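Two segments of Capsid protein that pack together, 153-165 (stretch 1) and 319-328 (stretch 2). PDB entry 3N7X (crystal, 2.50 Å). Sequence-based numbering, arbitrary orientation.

Stretch 1 153-165: KDTTGLHNQLSTK
Stretch 2, residues 319-328: QLNKCYIMHT

Two segments of one capsid protein chain pack as antiparallel strands, and a buried histidine anchors one end. The strand through Q161, L162 and S163 runs against 322-324, their directions 154° apart and their axes 4.6 Å apart at closest approach. Q161 pairs with Y324, L162 with C323 and S163 with K322, at CA-CA distances of 4.8, 5.0 and 4.6 Å. Backbones are extended, as at L162 (phi/psi -131/164) and C323 (-136/116). L162 N donates to C323 O and C323 N to L162 O, both at 2.9 Å. I325 N to N160 O and T164 N to N321 O, both 3.0 Å, extend the ladder. N321 lies in a type I turn from Q319 to K322.

H327 has the largest covered area, 91 Å². Its CA-to-CB bond points toward stretch 1, with chi1 m and chi2 -56°. NE2 makes weak hydrogen bonds to D154 OD2 (2.9 Å) and H159 O (2.8 Å), both near the ring plane. D154, chi1 t, also accepts from L158 N at OD1 (2.7 Å) and from H159 N at OD2 (2.9 Å). The same carboxylate thus binds the loop backbone, and its OD2 also meets H327 NE2. G157 CA lies over one ring face, 3.5 Å from the centroid. Its phi of 77° favours glycine.

I325 has the next largest covered area, 77 Å². Its CA-to-CB bond points toward stretch 1, and its rotamer is m,t. Its CD1 lies 3.9 Å from H159 CB and 4.2 Å from L162 CD1. L162, also m,t, shares a sheet face with C323, their CB atoms 4.1 Å apart. These buried apolar groups need no polar partners.

Q161, S163, K322 and Y324 share the other face, which is more exposed and suits polar groups. K322 (m,m,t,t) curls back so that NZ donates to S163 OG at 2.8 Å. A water accepts from K322 NZ (3.1 Å) and Q161 NE2 (2.9 Å).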

ATOM      1  N   LYS A 153      17.913  83.831 -37.754  1.00 21.54           N
ATOM      2  CA  LYS A 153      16.970  83.304 -38.740  1.00 21.62           C
ATOM      3  C   LYS A 153      15.685  84.085 -38.480  1.00 22.27           C
ATOM      4  O   LYS A 153      15.306  84.298 -37.323  1.00 21.78           O
ATOM      5  CB  LYS A 153      16.695  81.812 -38.540  1.00 21.92           C
ATOM      6  CG  LYS A 153      17.835  80.870 -38.904  1.00 23.82           C
ATOM      7  CD  LYS A 153      17.415  79.422 -38.640  1.00 27.08           C
ATOM      8  CE  LYS A 153      18.539  78.427 -38.891  1.00 28.85           C
ATOM      9  NZ  LYS A 153      18.084  77.013 -38.728  1.00 29.14           N
ATOM     10  N   ASP A 154      15.027  84.524 -39.545  1.00 22.39           N
ATOM     11  CA  ASP A 154      13.793  85.286 -39.411  1.00 22.94           C
ATOM     12  C   ASP A 154      12.611  84.330 -39.311  1.00 23.73           C
ATOM     13  O   ASP A 154      11.892  84.111 -40.283  1.00 25.82           O
ATOM     14  CB  ASP A 154      13.638  86.227 -40.612  1.00 23.62           C
ATOM     15  CG  ASP A 154      12.308  86.964 -40.619  1.00 25.51           C
ATOM     16  OD1 ASP A 154      11.707  87.142 -39.533  1.00 26.48           O
ATOM     17  OD2 ASP A 154      11.872  87.380 -41.717  1.00 24.49           O
ATOM     18  N   THR A 155      12.411  83.766 -38.126  1.00 22.08           N
ATOM     19  CA  THR A 155      11.327  82.818 -37.922  1.00 21.29           C
ATOM     20  C   THR A 155       9.975  83.449 -37.631  1.00 21.84           C
ATOM     21  O   THR A 155       8.942  82.812 -37.839  1.00 23.60           O
ATOM     22  CB  THR A 155      11.648  81.845 -36.771  1.00 20.83           C
ATOM     23  OG1 THR A 155      11.916  82.586 -35.575  1.00 21.79           O
ATOM     24  CG2 THR A 155      12.853  80.994 -37.115  1.00 18.61           C
ATOM     25  N   THR A 156       9.969  84.688 -37.151  1.00 21.11           N
ATOM     26  CA  THR A 156       8.710  85.346 -36.826  1.00 21.41           C
ATOM     27  C   THR A 156       8.084  86.112 -37.985  1.00 22.76           C
ATOM     28  O   THR A 156       7.057  86.767 -37.815  1.00 24.14           O
ATOM     29  CB  THR A 156       8.868  86.294 -35.623  1.00 21.05           C
ATOM     30  OG1 THR A 156       9.868  87.277 -35.909  1.00 20.98           O
ATOM     31  CG2 THR A 156       9.274  85.510 -34.387  1.00 20.89           C
ATOM     32  N   GLY A 157       8.704  86.035 -39.160  1.00 23.09           N
ATOM     33  CA  GLY A 157       8.160  86.697 -40.334  1.00 23.15           C
ATOM     34  C   GLY A 157       8.336  88.198 -40.446  1.00 24.31           C
ATOM     35  O   GLY A 157       7.401  88.913 -40.813  1.00 25.39           O
ATOM     36  N   LEU A 158       9.536  88.681 -40.153  1.00 23.71           N
ATOM     37  CA  LEU A 158       9.818  90.105 -40.229  1.00 22.87           C
ATOM     38  C   LEU A 158       9.937  90.615 -41.663  1.00 23.66           C
ATOM     39  O   LEU A 158       9.315  91.612 -42.026  1.00 24.74           O
ATOM     40  CB  LEU A 158      11.126  90.420 -39.499  1.00 21.76           C
ATOM     41  CG  LEU A 158      11.228  90.103 -38.003  1.00 23.37           C
ATOM     42  CD1 LEU A 158      12.676  90.244 -37.540  1.00 22.45           C
ATOM     43  CD2 LEU A 158      10.321  91.036 -37.222  1.00 20.67           C
ATOM     44  N   HIS A 159      10.725  89.915 -42.476  1.00 23.26           N
ATOM     45  CA  HIS A 159      10.988  90.346 -43.845  1.00 23.28           C
ATOM     46  C   HIS A 159      10.605  89.393 -44.970  1.00 24.24           C
ATOM     47  O   HIS A 159      10.557  88.177 -44.789  1.00 25.99           O
ATOM     48  CB  HIS A 159      12.476  90.650 -43.987  1.00 24.53           C
ATOM     49  CG  HIS A 159      13.049  91.427 -42.843  1.00 27.63           C
ATOM     50  ND1 HIS A 159      12.759  92.757 -42.623  1.00 28.03           N
ATOM     51  CD2 HIS A 159      13.900  91.058 -41.855  1.00 27.04           C
ATOM     52  CE1 HIS A 159      13.410  93.175 -41.551  1.00 28.29           C
ATOM     53  NE2 HIS A 159      14.108  92.163 -41.067  1.00 28.87           N
ATOM     54  N   ASN A 160      10.376  89.969 -46.147  1.00 23.49           N
ATOM     55  CA  ASN A 160      10.029  89.210 -47.344  1.00 22.71           C
ATOM     56  C   ASN A 160      11.169  89.316 -48.354  1.00 23.42           C
ATOM     57  O   ASN A 160      11.644  88.310 -48.886  1.00 23.90           O
ATOM     58  CB  ASN A 160       8.749  89.765 -47.971  1.00 20.00           C
ATOM     59  CG  ASN A 160       7.534  89.567 -47.088  1.00 22.72           C
ATOM     60  OD1 ASN A 160       6.633  90.408 -47.053  1.00 22.91           O
ATOM     61  ND2 ASN A 160       7.496  88.444 -46.376  1.00 21.43           N
ATOM     62  N   GLN A 161      11.612  90.544 -48.609  1.00 24.09           N
ATOM     63  CA  GLN A 161      12.677  90.781 -49.574  1.00 25.26           C
ATOM     64  C   GLN A 161      13.678  91.838 -49.107  1.00 24.97           C
ATOM     65  O   GLN A 161      13.298  92.907 -48.629  1.00 25.65           O
ATOM     66  CB  GLN A 161      12.069  91.216 -50.907  1.00 26.15           C
ATOM     67  CG  GLN A 161      13.084  91.385 -52.026  1.00 33.14           C
ATOM     68  CD  GLN A 161      12.477  91.996 -53.283  1.00 36.62           C
ATOM     69  OE1 GLN A 161      11.389  91.600 -53.720  1.00 36.62           O
ATOM     70  NE2 GLN A 161      13.182  92.957 -53.877  1.00 38.24           N
ATOM     71  N   LEU A 162      14.962  91.544 -49.261  1.00 23.67           N
ATOM     72  CA  LEU A 162      15.994  92.483 -48.853  1.00 22.78           C
ATOM     73  C   LEU A 162      17.005  92.672 -49.971  1.00 23.14           C
ATOM     74  O   LEU A 162      17.063  91.875 -50.912  1.00 22.26           O
ATOM     75  CB  LEU A 162      16.711  91.972 -47.606  1.00 21.39           C
ATOM     76  CG  LEU A 162      15.820  91.641 -46.408  1.00 22.08           C
ATOM     77  CD1 LEU A 162      16.672  91.003 -45.324  1.00 21.37           C
ATOM     78  CD2 LEU A 162      15.124  92.898 -45.890  1.00 18.27           C
ATOM     79  N   SER A 163      17.798  93.733 -49.861  1.00 23.25           N
ATOM     80  CA  SER A 163      18.832  94.026 -50.845  1.00 23.48           C
ATOM     81  C   SER A 163      20.186  93.937 -50.175  1.00 23.27           C
ATOM     82  O   SER A 163      20.304  94.156 -48.968  1.00 23.82           O
ATOM     83  CB  SER A 163      18.669  95.436 -51.418  1.00 22.36           C
ATOM     84  OG  SER A 163      17.551  95.519 -52.278  1.00 25.73           O
ATOM     85  N   THR A 164      21.204  93.602 -50.958  1.00 23.14           N
ATOM     86  CA  THR A 164      22.561  93.525 -50.444  1.00 24.26           C
ATOM     87  C   THR A 164      22.992  94.965 -50.175  1.00 24.98           C
ATOM     88  O   THR A 164      22.476  95.891 -50.803  1.00 24.92           O
ATOM     89  CB  THR A 164      23.491  92.908 -51.489  1.00 23.94           C
ATOM     90  OG1 THR A 164      23.198  93.478 -52.770  1.00 27.36           O
ATOM     91  CG2 THR A 164      23.296  91.408 -51.565  1.00 24.23           C
ATOM     92  N   LYS A 165      23.918  95.166 -49.241  1.00 27.26           N
ATOM     93  CA  LYS A 165      24.379  96.519 -48.948  1.00 29.45           C
ATOM     94  C   LYS A 165      24.969  97.112 -50.229  1.00 31.67           C
ATOM     95  O   LYS A 165      24.742  98.276 -50.551  1.00 30.28           O
ATOM     96  CB  LYS A 165      25.428  96.509 -47.837  1.00 28.15           C
ATOM     97  CG  LYS A 165      25.801  97.900 -47.353  1.00 28.53           C
ATOM     98  CD  LYS A 165      26.885  97.857 -46.290  1.00 30.79           C
ATOM     99  CE  LYS A 165      27.280  99.253 -45.841  1.00 31.48           C
ATOM    100  NZ  LYS A 165      28.388  99.221 -44.840  1.00 35.03           N
ATOM    101  N   GLN A 319      18.309  87.076 -57.658  1.00 24.04           N
ATOM    102  CA  GLN A 319      19.331  87.985 -58.157  1.00 24.65           C
ATOM    103  C   GLN A 319      20.470  88.049 -57.158  1.00 23.92           C
ATOM    104  O   GLN A 319      20.249  87.985 -55.952  1.00 24.00           O
ATOM    105  CB  GLN A 319      18.761  89.392 -58.374  1.00 27.15           C
ATOM    106  CG  GLN A 319      17.592  89.451 -59.337  1.00 31.54           C
ATOM    107  CD  GLN A 319      16.271  89.082 -58.674  1.00 37.65           C
ATOM    108  OE1 GLN A 319      15.347  88.593 -59.330  1.00 40.02           O
ATOM    109  NE2 GLN A 319      16.171  89.327 -57.368  1.00 38.55           N
ATOM    110  N   LEU A 320      21.688  88.180 -57.667  1.00 23.05           N
ATOM    111  CA  LEU A 320      22.871  88.253 -56.824  1.00 22.23           C
ATOM    112  C   LEU A 320      22.828  89.352 -55.753  1.00 23.11           C
ATOM    113  O   LEU A 320      23.505  89.240 -54.730  1.00 22.13           O
ATOM    114  CB  LEU A 320      24.113  88.440 -57.701  1.00 21.54           C
ATOM    115  CG  LEU A 320      24.896  87.221 -58.210  1.00 22.72           C
ATOM    116  CD1 LEU A 320      24.165  85.927 -57.913  1.00 20.68           C
ATOM    117  CD2 LEU A 320      25.146  87.381 -59.698  1.00 20.14           C
ATOM    118  N   ASN A 321      22.041  90.406 -55.977  1.00 23.23           N
ATOM    119  CA  ASN A 321      21.958  91.505 -55.010  1.00 23.03           C
ATOM    120  C   ASN A 321      20.652  91.534 -54.233  1.00 23.71           C
ATOM    121  O   ASN A 321      20.301  92.553 -53.627  1.00 23.63           O
ATOM    122  CB  ASN A 321      22.144  92.855 -55.707  1.00 23.95           C
ATOM    123  CG  ASN A 321      21.088  93.120 -56.773  1.00 25.33           C
ATOM    124  OD1 ASN A 321      20.068  92.430 -56.845  1.00 27.26           O
ATOM    125  ND2 ASN A 321      21.327  94.131 -57.599  1.00 22.25           N
ATOM    126  N   LYS A 322      19.934  90.417 -54.258  1.00 23.69           N
ATOM    127  CA  LYS A 322      18.668  90.314 -53.547  1.00 25.68           C
ATOM    128  C   LYS A 322      18.656  89.120 -52.604  1.00 25.50           C
ATOM    129  O   LYS A 322      19.399  88.152 -52.783  1.00 25.18           O
ATOM    130  CB  LYS A 322      17.504  90.179 -54.530  1.00 27.18           C
ATOM    131  CG  LYS A 322      17.284  91.383 -55.409  1.00 30.51           C
ATOM    132  CD  LYS A 322      16.852  92.590 -54.610  1.00 33.97           C
ATOM    133  CE  LYS A 322      16.757  93.803 -55.521  1.00 38.38           C
ATOM    134  NZ  LYS A 322      16.372  95.036 -54.784  1.00 41.92           N
ATOM    135  N   CYS A 323      17.793  89.202 -51.602  1.00 24.40           N
ATOM    136  CA  CYS A 323      17.648  88.148 -50.617  1.00 24.04           C
ATOM    137  C   CYS A 323      16.159  87.911 -50.386  1.00 24.33           C
ATOM    138  O   CYS A 323      15.448  88.805 -49.921  1.00 24.25           O
ATOM    139  CB  CYS A 323      18.328  88.573 -49.318  1.00 25.00           C
ATOM    140  SG  CYS A 323      17.956  87.544 -47.888  1.00 28.31           S
ATOM    141  N   TYR A 324      15.687  86.716 -50.725  1.00 23.34           N
ATOM    142  CA  TYR A 324      14.277  86.380 -50.545  1.00 22.91           C
ATOM    143  C   TYR A 324      14.088  85.419 -49.383  1.00 22.37           C
ATOM    144  O   TYR A 324      14.672  84.335 -49.361  1.00 24.18           O
ATOM    145  CB  TYR A 324      13.721  85.753 -51.823  1.00 22.48           C
ATOM    146  CG  TYR A 324      13.676  86.713 -52.984  1.00 23.58           C
ATOM    147  CD1 TYR A 324      12.576  87.550 -53.180  1.00 23.36           C
ATOM    148  CD2 TYR A 324      14.749  86.809 -53.871  1.00 23.81           C
ATOM    149  CE1 TYR A 324      12.546  88.463 -54.232  1.00 23.92           C
ATOM    150  CE2 TYR A 324      14.732  87.717 -54.926  1.00 24.93           C
ATOM    151  CZ  TYR A 324      13.628  88.542 -55.101  1.00 26.22           C
ATOM    152  OH  TYR A 324      13.622  89.459 -56.125  1.00 27.55           O
ATOM    153  N   ILE A 325      13.264  85.816 -48.421  1.00 20.69           N
ATOM    154  CA  ILE A 325      13.010  84.980 -47.259  1.00 20.37           C
ATOM    155  C   ILE A 325      11.637  84.325 -47.350  1.00 20.97           C
ATOM    156  O   ILE A 325      10.632  84.994 -47.584  1.00 21.14           O
ATOM    157  CB  ILE A 325      13.092  85.806 -45.976  1.00 20.59           C
ATOM    158  CG1 ILE A 325      14.460  86.480 -45.903  1.00 20.82           C
ATOM    159  CG2 ILE A 325      12.869  84.915 -44.766  1.00 18.65           C
ATOM    160  CD1 ILE A 325      14.601  87.444 -44.760  1.00 24.22           C
ATOM    161  N   MET A 326      11.606  83.010 -47.163  1.00 20.71           N
ATOM    162  CA  MET A 326      10.364  82.249 -47.229  1.00 20.68           C
ATOM    163  C   MET A 326       9.579  82.250 -45.914  1.00 20.96           C
ATOM    164  O   MET A 326      10.154  82.110 -44.836  1.00 20.65           O
ATOM    165  CB  MET A 326      10.671  80.806 -47.617  1.00 20.69           C
ATOM    166  CG  MET A 326       9.437  79.949 -47.821  1.00 24.24           C
ATOM    167  SD  MET A 326       9.835  78.188 -47.878  1.00 27.50           S
ATOM    168  CE  MET A 326      10.547  78.037 -49.511  1.00 28.19           C
ATOM    169  N   HIS A 327       8.264  82.416 -46.008  1.00 19.64           N
ATOM    170  CA  HIS A 327       7.401  82.390 -44.831  1.00 20.53           C
ATOM    171  C   HIS A 327       6.096  81.707 -45.204  1.00 21.29           C
ATOM    172  O   HIS A 327       5.306  82.262 -45.968  1.00 22.50           O
ATOM    173  CB  HIS A 327       7.090  83.802 -44.331  1.00 19.76           C
ATOM    174  CG  HIS A 327       8.273  84.519 -43.768  1.00 21.65           C
ATOM    175  ND1 HIS A 327       9.031  84.008 -42.737  1.00 23.10           N
ATOM    176  CD2 HIS A 327       8.830  85.711 -44.091  1.00 21.80           C
ATOM    177  CE1 HIS A 327      10.005  84.854 -42.449  1.00 22.24           C
ATOM    178  NE2 HIS A 327       9.905  85.894 -43.257  1.00 22.53           N
ATOM    179  N   THR A 328       5.872  80.504 -44.682  1.00 21.11           N
ATOM    180  CA  THR A 328       4.642  79.778 -44.982  1.00 21.66           C
ATOM    181  C   THR A 328       3.674  79.886 -43.812  1.00 22.17           C
ATOM    182  O   THR A 328       2.546  79.397 -43.876  1.00 22.23           O
ATOM    183  CB  THR A 328       4.912  78.288 -45.259  1.00 20.74           C
ATOM    184  OG1 THR A 328       5.507  77.684 -44.103  1.00 22.04           O
ATOM    185  CG2 THR A 328       5.838  78.131 -46.448  1.00 19.29           C
TER
HETATM  186  O   HOH W   1      14.549  94.925 -52.244  1.00 39.83           O